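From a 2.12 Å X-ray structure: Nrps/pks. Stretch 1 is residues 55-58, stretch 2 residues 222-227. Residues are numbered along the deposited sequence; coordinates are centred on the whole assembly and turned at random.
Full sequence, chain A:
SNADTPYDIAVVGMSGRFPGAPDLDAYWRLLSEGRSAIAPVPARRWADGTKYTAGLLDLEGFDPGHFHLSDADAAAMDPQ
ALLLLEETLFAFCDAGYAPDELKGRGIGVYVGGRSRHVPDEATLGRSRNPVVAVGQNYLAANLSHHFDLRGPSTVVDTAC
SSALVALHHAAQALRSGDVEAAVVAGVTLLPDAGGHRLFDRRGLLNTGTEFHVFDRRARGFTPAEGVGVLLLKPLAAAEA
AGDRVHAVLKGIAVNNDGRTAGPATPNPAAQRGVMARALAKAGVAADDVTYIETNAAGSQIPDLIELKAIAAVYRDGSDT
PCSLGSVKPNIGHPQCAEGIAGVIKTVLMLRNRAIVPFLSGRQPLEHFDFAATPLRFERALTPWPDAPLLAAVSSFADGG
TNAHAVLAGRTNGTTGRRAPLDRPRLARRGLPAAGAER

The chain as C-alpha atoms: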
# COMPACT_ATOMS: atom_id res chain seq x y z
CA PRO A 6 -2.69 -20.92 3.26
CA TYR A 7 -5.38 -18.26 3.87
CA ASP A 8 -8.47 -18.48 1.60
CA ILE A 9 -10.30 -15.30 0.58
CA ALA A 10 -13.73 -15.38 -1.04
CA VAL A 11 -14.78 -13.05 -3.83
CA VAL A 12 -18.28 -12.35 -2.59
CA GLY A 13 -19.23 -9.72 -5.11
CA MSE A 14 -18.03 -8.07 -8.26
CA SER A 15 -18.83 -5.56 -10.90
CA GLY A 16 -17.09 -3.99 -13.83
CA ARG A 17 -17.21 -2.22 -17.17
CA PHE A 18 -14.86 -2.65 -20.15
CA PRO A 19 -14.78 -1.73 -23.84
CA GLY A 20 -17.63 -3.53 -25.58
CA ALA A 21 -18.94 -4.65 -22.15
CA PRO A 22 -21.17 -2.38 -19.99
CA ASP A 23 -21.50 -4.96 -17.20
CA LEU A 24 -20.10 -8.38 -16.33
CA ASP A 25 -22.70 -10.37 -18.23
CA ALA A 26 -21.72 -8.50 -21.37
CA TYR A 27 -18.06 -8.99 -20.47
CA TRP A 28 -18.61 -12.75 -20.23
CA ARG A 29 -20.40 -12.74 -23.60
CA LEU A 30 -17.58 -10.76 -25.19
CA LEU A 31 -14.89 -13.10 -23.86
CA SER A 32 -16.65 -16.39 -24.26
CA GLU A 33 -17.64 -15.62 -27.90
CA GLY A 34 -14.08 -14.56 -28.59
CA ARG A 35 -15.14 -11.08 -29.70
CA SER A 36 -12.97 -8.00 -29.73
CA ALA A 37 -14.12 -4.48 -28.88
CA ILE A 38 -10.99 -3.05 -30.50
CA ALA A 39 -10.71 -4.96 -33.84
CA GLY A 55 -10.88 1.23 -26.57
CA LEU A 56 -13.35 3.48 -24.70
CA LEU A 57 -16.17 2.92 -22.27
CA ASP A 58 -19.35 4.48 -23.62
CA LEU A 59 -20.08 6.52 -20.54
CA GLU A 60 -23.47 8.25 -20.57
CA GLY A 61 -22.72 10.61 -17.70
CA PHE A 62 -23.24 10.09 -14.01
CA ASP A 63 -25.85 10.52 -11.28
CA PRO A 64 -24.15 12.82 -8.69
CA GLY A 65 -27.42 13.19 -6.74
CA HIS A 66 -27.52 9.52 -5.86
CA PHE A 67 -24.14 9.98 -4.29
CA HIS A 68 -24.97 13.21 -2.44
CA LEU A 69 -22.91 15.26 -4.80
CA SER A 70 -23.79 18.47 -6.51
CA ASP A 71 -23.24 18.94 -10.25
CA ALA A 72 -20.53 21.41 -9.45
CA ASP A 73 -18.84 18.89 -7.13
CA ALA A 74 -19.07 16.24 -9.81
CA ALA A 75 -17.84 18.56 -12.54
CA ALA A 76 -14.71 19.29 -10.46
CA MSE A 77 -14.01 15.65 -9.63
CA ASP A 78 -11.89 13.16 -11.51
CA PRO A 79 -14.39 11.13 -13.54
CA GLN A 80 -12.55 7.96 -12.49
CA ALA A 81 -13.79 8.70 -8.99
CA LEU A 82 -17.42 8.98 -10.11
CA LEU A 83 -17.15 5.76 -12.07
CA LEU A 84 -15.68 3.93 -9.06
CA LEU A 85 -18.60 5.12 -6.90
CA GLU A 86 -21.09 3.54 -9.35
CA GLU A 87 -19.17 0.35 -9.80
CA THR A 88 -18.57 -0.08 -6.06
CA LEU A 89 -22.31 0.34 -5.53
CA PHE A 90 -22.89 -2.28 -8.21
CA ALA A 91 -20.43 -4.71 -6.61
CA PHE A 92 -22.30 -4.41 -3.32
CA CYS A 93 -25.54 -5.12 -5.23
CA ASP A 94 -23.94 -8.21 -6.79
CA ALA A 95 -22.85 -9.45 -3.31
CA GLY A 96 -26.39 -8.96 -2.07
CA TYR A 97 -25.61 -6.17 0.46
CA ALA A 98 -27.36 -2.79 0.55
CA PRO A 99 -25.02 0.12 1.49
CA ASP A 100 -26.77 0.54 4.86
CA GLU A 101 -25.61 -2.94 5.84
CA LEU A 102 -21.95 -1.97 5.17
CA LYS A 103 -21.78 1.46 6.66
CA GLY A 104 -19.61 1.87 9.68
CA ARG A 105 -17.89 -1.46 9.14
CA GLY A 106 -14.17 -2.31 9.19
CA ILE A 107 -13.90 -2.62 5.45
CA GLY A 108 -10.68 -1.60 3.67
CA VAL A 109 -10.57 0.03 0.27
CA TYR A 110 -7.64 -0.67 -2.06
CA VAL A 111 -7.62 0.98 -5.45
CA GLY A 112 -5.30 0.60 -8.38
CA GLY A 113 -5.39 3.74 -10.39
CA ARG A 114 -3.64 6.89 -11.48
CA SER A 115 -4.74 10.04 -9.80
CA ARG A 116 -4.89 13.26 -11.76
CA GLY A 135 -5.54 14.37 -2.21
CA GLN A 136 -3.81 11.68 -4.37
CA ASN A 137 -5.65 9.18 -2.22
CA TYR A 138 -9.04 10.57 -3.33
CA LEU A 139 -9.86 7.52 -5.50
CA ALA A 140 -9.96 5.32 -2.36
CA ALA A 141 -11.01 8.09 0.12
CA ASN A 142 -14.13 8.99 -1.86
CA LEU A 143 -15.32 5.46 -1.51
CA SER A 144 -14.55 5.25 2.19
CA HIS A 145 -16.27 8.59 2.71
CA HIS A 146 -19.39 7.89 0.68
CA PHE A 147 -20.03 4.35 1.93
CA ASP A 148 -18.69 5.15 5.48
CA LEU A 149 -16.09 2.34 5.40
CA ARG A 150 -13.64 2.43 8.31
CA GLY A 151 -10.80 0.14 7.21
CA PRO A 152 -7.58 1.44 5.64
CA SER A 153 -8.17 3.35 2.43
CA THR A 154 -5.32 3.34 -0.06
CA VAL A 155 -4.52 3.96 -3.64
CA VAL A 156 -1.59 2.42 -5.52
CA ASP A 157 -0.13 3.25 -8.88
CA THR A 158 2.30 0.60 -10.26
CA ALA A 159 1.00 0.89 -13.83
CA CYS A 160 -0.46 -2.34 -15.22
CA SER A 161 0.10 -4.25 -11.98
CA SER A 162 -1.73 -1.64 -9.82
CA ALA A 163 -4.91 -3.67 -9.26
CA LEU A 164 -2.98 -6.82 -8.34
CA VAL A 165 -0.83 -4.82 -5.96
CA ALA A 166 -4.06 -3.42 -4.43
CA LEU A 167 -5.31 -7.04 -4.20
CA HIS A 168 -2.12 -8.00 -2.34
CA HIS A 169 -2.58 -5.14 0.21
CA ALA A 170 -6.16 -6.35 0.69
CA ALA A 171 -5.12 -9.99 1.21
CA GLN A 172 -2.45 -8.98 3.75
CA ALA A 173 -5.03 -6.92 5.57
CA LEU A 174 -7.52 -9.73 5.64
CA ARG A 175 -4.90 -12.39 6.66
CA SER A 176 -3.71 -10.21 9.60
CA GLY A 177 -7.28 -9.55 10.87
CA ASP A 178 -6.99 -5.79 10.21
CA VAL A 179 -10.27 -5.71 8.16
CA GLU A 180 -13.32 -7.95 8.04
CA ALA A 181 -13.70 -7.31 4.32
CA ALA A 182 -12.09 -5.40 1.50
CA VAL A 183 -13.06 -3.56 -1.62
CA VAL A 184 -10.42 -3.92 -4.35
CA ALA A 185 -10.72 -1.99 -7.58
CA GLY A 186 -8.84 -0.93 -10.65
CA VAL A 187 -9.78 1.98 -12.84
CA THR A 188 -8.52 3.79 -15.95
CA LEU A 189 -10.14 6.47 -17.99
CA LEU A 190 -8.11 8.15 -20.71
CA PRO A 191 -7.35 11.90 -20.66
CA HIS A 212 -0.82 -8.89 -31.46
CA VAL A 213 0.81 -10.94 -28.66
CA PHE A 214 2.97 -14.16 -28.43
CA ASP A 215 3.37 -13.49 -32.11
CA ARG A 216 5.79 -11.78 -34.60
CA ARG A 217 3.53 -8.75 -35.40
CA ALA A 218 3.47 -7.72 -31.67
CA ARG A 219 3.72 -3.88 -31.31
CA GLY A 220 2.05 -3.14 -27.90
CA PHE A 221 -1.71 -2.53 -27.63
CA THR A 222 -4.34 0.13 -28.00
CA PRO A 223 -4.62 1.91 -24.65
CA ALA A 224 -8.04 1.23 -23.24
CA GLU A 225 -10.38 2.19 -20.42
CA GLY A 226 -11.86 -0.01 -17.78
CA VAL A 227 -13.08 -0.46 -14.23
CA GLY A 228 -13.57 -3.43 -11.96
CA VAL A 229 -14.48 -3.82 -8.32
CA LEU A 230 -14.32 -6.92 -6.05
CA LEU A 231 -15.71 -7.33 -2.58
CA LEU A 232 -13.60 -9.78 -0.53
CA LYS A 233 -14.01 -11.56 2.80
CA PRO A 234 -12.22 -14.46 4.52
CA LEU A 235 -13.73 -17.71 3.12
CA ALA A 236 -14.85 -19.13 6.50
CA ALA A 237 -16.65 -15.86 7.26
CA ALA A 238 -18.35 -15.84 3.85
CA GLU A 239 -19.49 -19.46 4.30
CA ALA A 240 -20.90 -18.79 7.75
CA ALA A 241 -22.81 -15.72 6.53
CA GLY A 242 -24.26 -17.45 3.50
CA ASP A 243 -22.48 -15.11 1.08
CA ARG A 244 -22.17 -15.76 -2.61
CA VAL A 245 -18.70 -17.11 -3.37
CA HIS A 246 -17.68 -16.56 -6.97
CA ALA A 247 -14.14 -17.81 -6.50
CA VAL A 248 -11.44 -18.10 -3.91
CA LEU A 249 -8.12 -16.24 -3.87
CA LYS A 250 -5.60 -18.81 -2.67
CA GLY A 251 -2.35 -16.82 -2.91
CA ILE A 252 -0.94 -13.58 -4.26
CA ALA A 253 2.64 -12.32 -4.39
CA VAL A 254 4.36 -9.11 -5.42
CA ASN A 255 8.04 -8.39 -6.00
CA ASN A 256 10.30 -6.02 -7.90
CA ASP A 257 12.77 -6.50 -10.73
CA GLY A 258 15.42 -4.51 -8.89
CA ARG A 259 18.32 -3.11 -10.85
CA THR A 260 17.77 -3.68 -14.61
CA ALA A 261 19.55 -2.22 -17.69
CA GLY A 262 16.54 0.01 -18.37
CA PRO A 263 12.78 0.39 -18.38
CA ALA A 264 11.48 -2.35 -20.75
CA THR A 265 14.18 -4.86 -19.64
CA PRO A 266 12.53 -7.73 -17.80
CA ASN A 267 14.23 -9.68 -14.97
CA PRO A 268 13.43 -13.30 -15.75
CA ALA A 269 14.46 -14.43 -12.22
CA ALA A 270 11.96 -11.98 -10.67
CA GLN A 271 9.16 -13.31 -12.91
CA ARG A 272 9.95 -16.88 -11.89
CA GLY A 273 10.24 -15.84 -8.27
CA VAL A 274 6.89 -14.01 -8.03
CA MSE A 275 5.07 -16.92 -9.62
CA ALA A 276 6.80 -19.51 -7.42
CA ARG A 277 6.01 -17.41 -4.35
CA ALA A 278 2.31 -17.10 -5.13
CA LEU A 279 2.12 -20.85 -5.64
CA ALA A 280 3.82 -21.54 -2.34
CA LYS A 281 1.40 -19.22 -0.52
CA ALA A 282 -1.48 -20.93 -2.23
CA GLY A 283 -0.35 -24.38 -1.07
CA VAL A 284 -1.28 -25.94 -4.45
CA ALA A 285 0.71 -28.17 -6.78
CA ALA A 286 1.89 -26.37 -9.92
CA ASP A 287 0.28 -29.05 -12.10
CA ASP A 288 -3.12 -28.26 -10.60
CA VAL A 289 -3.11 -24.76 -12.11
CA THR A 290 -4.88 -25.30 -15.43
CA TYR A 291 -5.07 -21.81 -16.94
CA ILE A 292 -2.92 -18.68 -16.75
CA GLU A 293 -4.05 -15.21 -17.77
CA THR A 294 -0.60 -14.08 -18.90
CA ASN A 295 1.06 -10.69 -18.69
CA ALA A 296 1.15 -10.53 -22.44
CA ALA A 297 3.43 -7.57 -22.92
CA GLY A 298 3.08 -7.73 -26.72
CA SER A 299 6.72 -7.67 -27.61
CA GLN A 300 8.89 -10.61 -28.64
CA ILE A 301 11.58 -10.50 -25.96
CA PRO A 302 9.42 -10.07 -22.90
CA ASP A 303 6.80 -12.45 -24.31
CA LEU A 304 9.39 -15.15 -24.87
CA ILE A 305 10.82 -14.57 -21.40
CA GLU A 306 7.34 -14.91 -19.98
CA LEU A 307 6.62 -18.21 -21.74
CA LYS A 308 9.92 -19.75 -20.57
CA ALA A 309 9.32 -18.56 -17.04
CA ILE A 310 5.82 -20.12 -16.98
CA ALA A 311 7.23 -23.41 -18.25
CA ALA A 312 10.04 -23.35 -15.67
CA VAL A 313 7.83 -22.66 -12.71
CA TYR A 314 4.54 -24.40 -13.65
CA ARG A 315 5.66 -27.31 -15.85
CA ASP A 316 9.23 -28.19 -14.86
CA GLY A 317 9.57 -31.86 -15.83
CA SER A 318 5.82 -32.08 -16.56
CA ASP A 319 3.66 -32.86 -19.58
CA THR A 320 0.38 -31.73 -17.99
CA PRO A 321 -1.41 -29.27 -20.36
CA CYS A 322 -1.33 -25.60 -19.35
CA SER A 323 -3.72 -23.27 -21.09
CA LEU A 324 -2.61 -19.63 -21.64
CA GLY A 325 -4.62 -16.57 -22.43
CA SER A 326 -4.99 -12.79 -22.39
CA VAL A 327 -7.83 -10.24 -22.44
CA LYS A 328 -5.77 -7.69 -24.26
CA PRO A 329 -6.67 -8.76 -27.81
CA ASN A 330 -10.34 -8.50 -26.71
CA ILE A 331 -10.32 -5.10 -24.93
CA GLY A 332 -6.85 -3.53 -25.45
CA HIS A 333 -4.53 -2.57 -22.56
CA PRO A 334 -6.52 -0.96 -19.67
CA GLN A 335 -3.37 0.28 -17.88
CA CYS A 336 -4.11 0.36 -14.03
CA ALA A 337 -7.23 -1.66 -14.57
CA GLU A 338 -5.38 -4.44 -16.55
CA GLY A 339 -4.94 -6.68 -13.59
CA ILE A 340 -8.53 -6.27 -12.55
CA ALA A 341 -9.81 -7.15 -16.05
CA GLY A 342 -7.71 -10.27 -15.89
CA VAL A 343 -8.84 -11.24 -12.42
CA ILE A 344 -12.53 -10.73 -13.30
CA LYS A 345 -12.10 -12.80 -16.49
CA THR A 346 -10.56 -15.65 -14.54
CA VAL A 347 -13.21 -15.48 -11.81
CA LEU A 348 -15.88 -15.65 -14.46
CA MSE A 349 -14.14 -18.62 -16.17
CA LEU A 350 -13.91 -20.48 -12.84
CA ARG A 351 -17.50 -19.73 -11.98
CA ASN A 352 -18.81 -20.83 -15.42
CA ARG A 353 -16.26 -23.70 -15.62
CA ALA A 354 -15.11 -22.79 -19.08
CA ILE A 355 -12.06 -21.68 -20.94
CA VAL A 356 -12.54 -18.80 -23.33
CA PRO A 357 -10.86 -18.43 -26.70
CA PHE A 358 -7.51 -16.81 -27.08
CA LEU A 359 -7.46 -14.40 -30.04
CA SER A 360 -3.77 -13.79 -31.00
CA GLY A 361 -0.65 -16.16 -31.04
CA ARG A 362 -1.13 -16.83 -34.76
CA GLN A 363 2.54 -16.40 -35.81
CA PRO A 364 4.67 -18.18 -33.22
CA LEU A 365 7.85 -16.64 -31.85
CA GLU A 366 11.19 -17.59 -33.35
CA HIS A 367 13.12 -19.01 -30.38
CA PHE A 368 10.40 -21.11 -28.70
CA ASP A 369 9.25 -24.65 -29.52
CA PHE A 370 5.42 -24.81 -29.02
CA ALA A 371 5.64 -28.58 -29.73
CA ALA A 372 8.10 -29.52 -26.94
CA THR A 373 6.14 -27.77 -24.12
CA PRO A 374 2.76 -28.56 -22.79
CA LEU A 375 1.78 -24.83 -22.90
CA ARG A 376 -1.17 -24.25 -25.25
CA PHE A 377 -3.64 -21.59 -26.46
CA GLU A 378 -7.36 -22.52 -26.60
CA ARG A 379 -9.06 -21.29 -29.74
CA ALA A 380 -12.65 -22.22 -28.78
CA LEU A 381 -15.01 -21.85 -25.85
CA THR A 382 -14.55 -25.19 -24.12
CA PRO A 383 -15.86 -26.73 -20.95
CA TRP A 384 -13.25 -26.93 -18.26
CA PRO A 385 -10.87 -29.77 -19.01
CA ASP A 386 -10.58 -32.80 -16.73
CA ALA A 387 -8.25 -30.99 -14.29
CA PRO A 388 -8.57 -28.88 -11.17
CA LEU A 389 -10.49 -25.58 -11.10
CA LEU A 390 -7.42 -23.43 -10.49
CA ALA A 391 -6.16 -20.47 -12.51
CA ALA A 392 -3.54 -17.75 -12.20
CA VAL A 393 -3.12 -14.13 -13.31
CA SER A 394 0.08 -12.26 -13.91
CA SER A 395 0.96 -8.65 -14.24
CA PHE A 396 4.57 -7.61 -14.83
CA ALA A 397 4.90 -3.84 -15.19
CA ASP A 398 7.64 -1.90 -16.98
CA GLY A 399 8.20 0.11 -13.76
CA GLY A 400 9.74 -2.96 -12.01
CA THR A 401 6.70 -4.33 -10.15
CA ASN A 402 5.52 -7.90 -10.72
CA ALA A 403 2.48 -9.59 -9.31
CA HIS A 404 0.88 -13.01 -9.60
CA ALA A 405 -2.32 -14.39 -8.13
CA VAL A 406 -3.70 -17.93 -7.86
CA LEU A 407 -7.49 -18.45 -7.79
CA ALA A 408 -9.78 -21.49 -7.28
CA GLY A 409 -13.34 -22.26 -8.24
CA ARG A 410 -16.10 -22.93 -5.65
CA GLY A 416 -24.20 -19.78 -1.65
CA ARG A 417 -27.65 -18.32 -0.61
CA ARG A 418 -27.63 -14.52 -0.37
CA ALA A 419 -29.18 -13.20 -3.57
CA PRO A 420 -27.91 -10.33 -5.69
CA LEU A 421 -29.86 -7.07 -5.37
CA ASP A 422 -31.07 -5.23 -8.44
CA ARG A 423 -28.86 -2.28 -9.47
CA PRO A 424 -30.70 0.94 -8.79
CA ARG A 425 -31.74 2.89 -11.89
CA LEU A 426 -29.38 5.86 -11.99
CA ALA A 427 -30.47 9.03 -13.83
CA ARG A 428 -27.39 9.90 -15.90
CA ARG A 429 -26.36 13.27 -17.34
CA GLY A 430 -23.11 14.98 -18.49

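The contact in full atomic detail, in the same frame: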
# COMPACT_ATOMS: atom_id res chain seq x y z
N GLY A 55 -10.75 2.05 -27.85
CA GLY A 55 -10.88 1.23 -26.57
C GLY A 55 -11.56 1.96 -25.38
O GLY A 55 -11.04 1.99 -24.25
N LEU A 56 -12.71 2.59 -25.64
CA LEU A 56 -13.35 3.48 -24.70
C LEU A 56 -14.60 2.85 -24.13
O LEU A 56 -15.20 1.98 -24.78
CB LEU A 56 -13.71 4.78 -25.36
CG LEU A 56 -12.54 5.52 -25.97
CD1 LEU A 56 -13.01 6.89 -26.45
CD2 LEU A 56 -11.38 5.68 -25.02
N LEU A 57 -14.92 3.27 -22.90
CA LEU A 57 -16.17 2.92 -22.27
C LEU A 57 -17.13 3.90 -22.93
O LEU A 57 -16.72 4.98 -23.33
CB LEU A 57 -16.13 3.15 -20.75
CG LEU A 57 -15.02 2.40 -20.03
CD1 LEU A 57 -15.08 2.62 -18.53
CD2 LEU A 57 -15.14 0.94 -20.38
N ASP A 58 -18.39 3.53 -23.06
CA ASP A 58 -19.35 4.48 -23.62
C ASP A 58 -20.12 5.02 -22.44
O ASP A 58 -21.22 4.58 -22.14
CB ASP A 58 -20.25 3.82 -24.70
CG ASP A 58 -19.50 3.61 -26.05
OD1 ASP A 58 -18.76 4.52 -26.49
OD2 ASP A 58 -19.66 2.53 -26.67
N THR A 222 -3.55 -1.07 -28.19
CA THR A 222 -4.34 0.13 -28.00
C THR A 222 -4.55 0.37 -26.48
O THR A 222 -5.05 -0.50 -25.78
CB THR A 222 -5.75 0.05 -28.66
OG1 THR A 222 -5.69 -0.74 -29.84
CG2 THR A 222 -6.29 1.48 -29.02
N PRO A 223 -4.17 1.55 -25.99
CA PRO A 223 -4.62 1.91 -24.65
C PRO A 223 -6.14 1.88 -24.60
O PRO A 223 -6.82 2.18 -25.59
CB PRO A 223 -4.08 3.34 -24.45
CG PRO A 223 -2.93 3.45 -25.42
CD PRO A 223 -3.39 2.64 -26.62
N ALA A 224 -6.64 1.44 -23.45
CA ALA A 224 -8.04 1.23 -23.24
C ALA A 224 -8.48 1.71 -21.83
O ALA A 224 -7.67 1.92 -20.95
CB ALA A 224 -8.35 -0.24 -23.37
N GLU A 225 -9.77 1.78 -21.65
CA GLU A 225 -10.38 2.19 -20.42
C GLU A 225 -10.93 0.95 -19.78
O GLU A 225 -11.06 -0.09 -20.43
CB GLU A 225 -11.47 3.20 -20.69
CG GLU A 225 -10.89 4.47 -21.26
CD GLU A 225 -11.92 5.57 -21.41
OE1 GLU A 225 -13.11 5.28 -21.77
OE2 GLU A 225 -11.54 6.74 -21.18
N GLY A 226 -11.20 1.05 -18.50
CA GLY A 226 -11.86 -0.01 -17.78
C GLY A 226 -11.99 0.27 -16.30
O GLY A 226 -11.29 1.11 -15.74
N VAL A 227 -12.90 -0.47 -15.68
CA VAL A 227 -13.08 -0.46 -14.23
C VAL A 227 -13.62 -1.80 -13.75
O VAL A 227 -14.46 -2.45 -14.40
CB VAL A 227 -14.01 0.71 -13.79
CG1 VAL A 227 -15.36 0.62 -14.46
CG2 VAL A 227 -14.21 0.80 -12.27
O HOH W 1 -14.99 7.06 -22.22

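A segment without regular secondary structure can be held to its neighbour when one residue binds its backbone from both main chain and side chain. The contact between residues 55-58 and 222-227 of this chain is a compact example. At least 168 residues separate any two touching positions, the touching parts run in roughly the same direction, and together they bury 308 Å². Three residues, Glu225, Leu57 and Gly55, account for most of that area.

Glu225 is the hub, and it works through both backbone and side chain. Its amide N donates a hydrogen bond to Gly55 O at 2.9 Å. The same carbonyl receives a CA-H...O contact from the preceding residue, with Ala224 CA lying 3.3 Å from Gly55 O, so one acceptor engages two successive residues of the opposing loop. The CA-to-CB bond of Glu225 points toward the first stretch, and with chi1 in m and chi2 in t the chain extends so that its carboxylate reaches the amide of Leu57: Leu57 N donates to Glu225 OE1 at 2.9 Å, with a nearly straight angle of 165° at the hydrogen. Backbone and side chain of one residue thus hold a carbonyl and an amide two positions apart. A water extends the arrangement, donating to Glu225 OE1 at 2.6 Å and to Leu57 O at 2.9 Å, which bridges the carboxylate to the carbonyl of the residue whose amide it already binds. Glu225 OE2 is hydrogen-bonded elsewhere in the structure, so neither carboxylate oxygen of this buried residue lacks a partner.

Leu57 supplies the apolar counterpart. Its CA-to-CB bond runs sideways, but the end of the side chain, in the m,t rotamer, comes nearer, placing Leu57 CG 3.7 Å from Glu225 CB. Leucine suits this buried position because its branched end packs on the aliphatic part of the glutamate while its main chain serves the polar end. Leu57 CD1 also lies 4.2 Å from Gly226 N, at the start of a strand. Leu56 makes a smaller contribution: although its CA-to-CB bond points away overall, Leu56 CD2 comes within 3.7 Å of Glu225 CD.

Gly55 shows the value of having no side chain. An ideally placed CB there would point toward the second stretch and fall 3.1 Å from both Pro223 O and Ala224 CB, tight in each case. Its absence lets the two backbones approach closely, with Gly55 CA only 4.4 Å from Ala224 CA.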